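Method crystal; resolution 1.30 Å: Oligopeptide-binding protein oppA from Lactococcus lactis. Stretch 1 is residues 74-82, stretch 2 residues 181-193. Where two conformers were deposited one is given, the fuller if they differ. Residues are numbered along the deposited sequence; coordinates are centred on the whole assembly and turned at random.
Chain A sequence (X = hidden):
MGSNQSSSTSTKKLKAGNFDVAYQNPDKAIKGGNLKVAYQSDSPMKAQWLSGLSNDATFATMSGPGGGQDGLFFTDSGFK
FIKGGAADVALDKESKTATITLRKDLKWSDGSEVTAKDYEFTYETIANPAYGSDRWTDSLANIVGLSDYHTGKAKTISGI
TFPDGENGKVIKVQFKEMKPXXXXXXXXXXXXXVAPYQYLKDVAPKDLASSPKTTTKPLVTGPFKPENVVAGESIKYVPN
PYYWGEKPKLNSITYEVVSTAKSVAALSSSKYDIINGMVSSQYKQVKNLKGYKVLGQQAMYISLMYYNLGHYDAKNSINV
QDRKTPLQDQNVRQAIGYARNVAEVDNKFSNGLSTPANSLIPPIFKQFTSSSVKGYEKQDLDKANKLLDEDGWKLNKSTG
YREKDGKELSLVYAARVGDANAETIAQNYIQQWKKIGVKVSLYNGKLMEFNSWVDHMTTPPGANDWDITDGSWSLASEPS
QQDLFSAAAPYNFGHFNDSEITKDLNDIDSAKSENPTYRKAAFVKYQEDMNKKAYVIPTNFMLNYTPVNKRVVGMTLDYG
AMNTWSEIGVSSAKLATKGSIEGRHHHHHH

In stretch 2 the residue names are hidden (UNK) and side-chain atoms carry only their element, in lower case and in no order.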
# COMPACT_ATOMS: atom_id res chain seq x y z
N PHE A 74 -4.09 -3.11 -18.92
CA PHE A 74 -4.47 -4.48 -18.61
C PHE A 74 -3.19 -5.28 -18.42
O PHE A 74 -2.15 -4.91 -18.90
CB PHE A 74 -5.29 -5.09 -19.77
CG PHE A 74 -6.79 -4.69 -19.80
CD1 PHE A 74 -7.31 -3.82 -18.89
CD2 PHE A 74 -7.63 -5.24 -20.75
CE1 PHE A 74 -8.67 -3.49 -18.92
CE2 PHE A 74 -9.01 -4.89 -20.78
CZ PHE A 74 -9.47 -4.01 -19.88
N THR A 75 -3.34 -6.39 -17.70
CA THR A 75 -2.25 -7.35 -17.47
C THR A 75 -2.75 -8.76 -17.59
O THR A 75 -3.91 -9.00 -17.59
CB THR A 75 -1.56 -7.22 -16.07
OG1 THR A 75 -2.45 -7.73 -15.06
CG2 THR A 75 -1.17 -5.74 -15.72
N ASP A 76 -1.80 -9.67 -17.72
CA ASP A 76 -2.09 -11.11 -17.57
C ASP A 76 -2.07 -11.50 -16.09
O ASP A 76 -1.95 -10.65 -15.26
CB ASP A 76 -1.13 -11.97 -18.40
CG ASP A 76 0.33 -11.88 -17.96
OD1 ASP A 76 0.62 -11.47 -16.89
OD2 ASP A 76 1.14 -12.27 -18.79
N SER A 77 -2.23 -12.79 -15.79
CA SER A 77 -2.32 -13.23 -14.42
C SER A 77 -0.98 -13.16 -13.66
O SER A 77 -0.97 -13.30 -12.49
CB SER A 77 -2.85 -14.67 -14.34
OG SER A 77 -1.94 -15.53 -15.00
N GLY A 78 0.10 -12.96 -14.38
CA GLY A 78 1.43 -12.69 -13.78
C GLY A 78 1.82 -11.20 -13.67
O GLY A 78 2.93 -10.84 -13.40
N PHE A 79 0.82 -10.35 -13.93
CA PHE A 79 0.89 -8.85 -13.78
C PHE A 79 1.71 -8.20 -14.92
O PHE A 79 2.04 -7.03 -14.86
CB PHE A 79 1.41 -8.41 -12.36
CG PHE A 79 0.65 -9.07 -11.23
CD1 PHE A 79 -0.69 -8.83 -11.08
CD2 PHE A 79 1.25 -9.94 -10.40
CE1 PHE A 79 -1.43 -9.46 -10.05
CE2 PHE A 79 0.53 -10.55 -9.37
CZ PHE A 79 -0.81 -10.31 -9.23
N LYS A 80 2.04 -8.94 -15.90
CA LYS A 80 2.76 -8.43 -17.06
C LYS A 80 1.81 -7.63 -17.95
O LYS A 80 0.71 -8.07 -18.21
CB LYS A 80 3.34 -9.63 -17.86
CG LYS A 80 4.22 -9.22 -18.99
CD LYS A 80 4.45 -10.29 -20.11
CE LYS A 80 4.94 -11.65 -19.68
NZ LYS A 80 5.27 -12.59 -20.80
N PHE A 81 2.18 -6.45 -18.39
CA PHE A 81 1.30 -5.64 -19.26
C PHE A 81 0.96 -6.37 -20.55
O PHE A 81 1.79 -7.00 -21.15
CB PHE A 81 1.98 -4.31 -19.68
CG PHE A 81 2.30 -3.37 -18.52
CD1 PHE A 81 1.28 -2.82 -17.77
CD2 PHE A 81 3.60 -3.05 -18.20
CE1 PHE A 81 1.55 -1.94 -16.74
CE2 PHE A 81 3.89 -2.19 -17.15
CZ PHE A 81 2.89 -1.64 -16.43
N ILE A 82 -0.30 -6.24 -20.94
CA ILE A 82 -0.79 -6.68 -22.22
C ILE A 82 -1.45 -5.48 -22.90
O ILE A 82 -1.67 -4.47 -22.35
CB ILE A 82 -1.73 -7.89 -22.08
CG1 ILE A 82 -2.99 -7.55 -21.28
CG2 ILE A 82 -0.91 -9.13 -21.48
CD1 ILE A 82 -4.06 -8.68 -21.31
N UNK A 181 11.73 -4.45 -13.75
CA UNK A 181 10.30 -4.54 -13.47
C UNK A 181 9.33 -3.79 -14.41
O UNK A 181 8.15 -3.88 -14.23
N UNK A 182 9.86 -3.03 -15.37
CA UNK A 182 9.03 -2.18 -16.25
C UNK A 182 8.03 -2.92 -17.13
O UNK A 182 7.14 -2.34 -17.63
c UNK A 182 11.97 2.32 -16.48
c UNK A 182 9.92 -1.28 -17.11
c UNK A 182 10.46 -0.07 -16.33
s UNK A 182 11.58 0.82 -17.46
N UNK A 183 8.25 -4.21 -17.28
CA UNK A 183 7.31 -5.08 -18.01
C UNK A 183 6.04 -5.43 -17.18
O UNK A 183 5.13 -5.97 -17.73
c UNK A 183 7.99 -6.39 -18.43
c UNK A 183 9.08 -6.14 -19.50
o UNK A 183 8.55 -6.97 -17.26
N UNK A 184 6.00 -5.02 -15.92
CA UNK A 184 4.99 -5.49 -14.99
C UNK A 184 4.29 -4.30 -14.33
O UNK A 184 4.93 -3.33 -13.91
o UNK A 184 6.31 -9.03 -13.05
c UNK A 184 5.46 -8.40 -12.40
n UNK A 184 5.06 -8.77 -11.17
c UNK A 184 5.69 -6.36 -13.93
c UNK A 184 4.77 -7.19 -13.03
N UNK A 185 2.97 -4.38 -14.22
CA UNK A 185 2.20 -3.35 -13.55
C UNK A 185 2.68 -3.28 -12.08
O UNK A 185 3.06 -4.26 -11.48
c UNK A 185 0.70 -3.65 -13.65
o UNK A 185 -0.04 -2.64 -13.02
N UNK A 186 2.67 -2.06 -11.55
CA UNK A 186 3.11 -1.80 -10.18
C UNK A 186 4.61 -1.57 -10.09
O UNK A 186 5.11 -1.45 -9.02
N UNK A 187 5.31 -1.47 -11.21
CA UNK A 187 6.79 -1.25 -11.16
C UNK A 187 7.28 0.08 -10.49
O UNK A 187 8.33 0.15 -10.00
c UNK A 187 7.38 -1.43 -12.59
n UNK A 187 6.10 -0.61 -14.47
c UNK A 187 7.00 -0.30 -13.56
o UNK A 187 7.46 0.80 -13.47
N UNK A 188 6.43 1.12 -10.54
CA UNK A 188 6.67 2.41 -9.87
C UNK A 188 7.56 3.38 -10.64
O UNK A 188 7.63 4.50 -10.31
N UNK A 189 8.23 2.92 -11.69
CA UNK A 189 9.14 3.76 -12.53
C UNK A 189 8.41 4.60 -13.58
O UNK A 189 8.89 5.60 -14.00
c UNK A 189 11.16 1.14 -11.50
c UNK A 189 12.20 3.27 -11.57
c UNK A 189 13.11 2.88 -10.59
c UNK A 189 12.05 0.73 -10.49
c UNK A 189 13.02 1.62 -10.04
c UNK A 189 11.25 2.42 -12.06
o UNK A 189 13.92 1.29 -9.04
c UNK A 189 10.27 2.90 -13.14
N UNK A 190 7.22 4.16 -13.98
CA UNK A 190 6.27 5.02 -14.72
C UNK A 190 4.90 4.73 -14.13
O UNK A 190 4.63 3.69 -13.65
c UNK A 190 4.66 3.12 -17.08
c UNK A 190 6.69 1.25 -17.44
c UNK A 190 7.00 2.51 -16.96
c UNK A 190 5.42 0.91 -17.76
c UNK A 190 5.98 3.47 -16.76
c UNK A 190 6.33 4.86 -16.25
c UNK A 190 4.37 1.84 -17.57
N UNK A 191 4.09 5.76 -14.14
CA UNK A 191 2.76 5.72 -13.50
C UNK A 191 1.71 5.19 -14.49
O UNK A 191 1.93 5.14 -15.67
c UNK A 191 2.38 7.13 -12.94
c UNK A 191 3.05 9.16 -11.49
c UNK A 191 3.40 7.72 -11.91
c UNK A 191 3.53 6.76 -10.65
N UNK A 192 0.54 4.88 -13.94
CA UNK A 192 -0.45 4.10 -14.70
C UNK A 192 -1.84 4.64 -14.63
O UNK A 192 -2.76 3.95 -14.95
o UNK A 192 -0.00 -0.23 -14.07
c UNK A 192 0.95 0.49 -13.79
o UNK A 192 1.93 0.10 -13.22
c UNK A 192 -0.44 2.61 -14.21
c UNK A 192 0.97 1.95 -14.21
N UNK A 193 -1.99 5.89 -14.19
CA UNK A 193 -3.31 6.53 -14.08
C UNK A 193 -3.30 7.89 -14.78
O UNK A 193 -2.28 8.43 -15.03
c UNK A 193 -3.71 6.73 -12.58
o UNK A 193 -2.75 7.58 -11.93
c UNK A 193 -3.73 5.38 -11.82
O HOH W 1 4.98 -6.41 -20.51

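Position 181 carries no side-chain atoms and lies out of reach of stretch 1: Gly-181. Position 182 has an unbranched chain of two carbons, a sulfur and a terminal carbon; its CA-to-CB bond points away and the side chain stays 6.1 Å from stretch 1. That is Met-182, whose backbone O lies 3.3 Å from Phe-81 CE2 at the ring edge.

Position 183 has one carbon bearing an oxygen and a carbon, none within 4.5 Å of stretch 1, hence Thr-183. Its carbonyl does the work: Phe-81 N donates to Thr-183 O at 3.1 Å, and a water donating to Thr-183 O at 2.8 Å also reaches Phe-81 O weakly.

Position 184 shows three carbons, the third carrying an oxygen and a nitrogen; a chain carbon lies 3.3 Å from Phe-79 O. This is Gln-184, its NE2 at the edge of the Phe-79 ring.

At 185, one carbon ends in one oxygen, and the carbon, CB, is 3.5 Å from Thr-75 CG2. This is Ser-185, whose backbone N donates to Phe-79 O at 2.9 Å and lies over one face of the Phe-81 ring.

Position 186 has no side chain: Gly-186. At phi 87° and psi 8°, a CB would jam against the carbonyl O of Ser-185, so this place in the type II turn from Gln-184 to position 187 calls for glycine.

Position 187 has two carbons, the second with an oxygen and a nitrogen, the nitrogen 3.8 Å from Phe-81 CE2: Asn-187. Asn-187 ND2 donates to Gln-184 O at 3.0 Å, tying the turn's ends together.

Position 188 lacks a side chain, and its positive phi favours glycine: Gly-188. Position 189, a carbon and a six-carbon ring bearing an oxygen, is out of reach: Tyr-189.

Position 190 bears a carbon and a plain six-carbon ring, one ring carbon 3.5 Å from Phe-81 CE2: Phe-190. The ring planes meet obliquely at 33°. Position 191, four carbons forked at the second, is out of reach: Leu-191.

Position 192 has three carbons, the third carrying two oxygens, one 3.5 Å from Phe-81 CE1 at the ring edge: Glu-192. Its carboxylate braces the turn, Ser-185 OG donating to Glu-192 OE1 at 2.6 Å and Gly-186 N to Glu-192 OE2 at 2.8 Å. Position 193, a carbon with an oxygen and a carbon, makes no contact: Thr-193.

The contact pairs a single beta bridge, Lys-80 with Gln-184, with one aromatic ring. Two backbone bonds set the register, while Phe-81, 118 Å² of it covered, lies against a loop braced by Asn-187 and Glu-192.

Stretch 2 181-193: GMTQSGNGYFLET
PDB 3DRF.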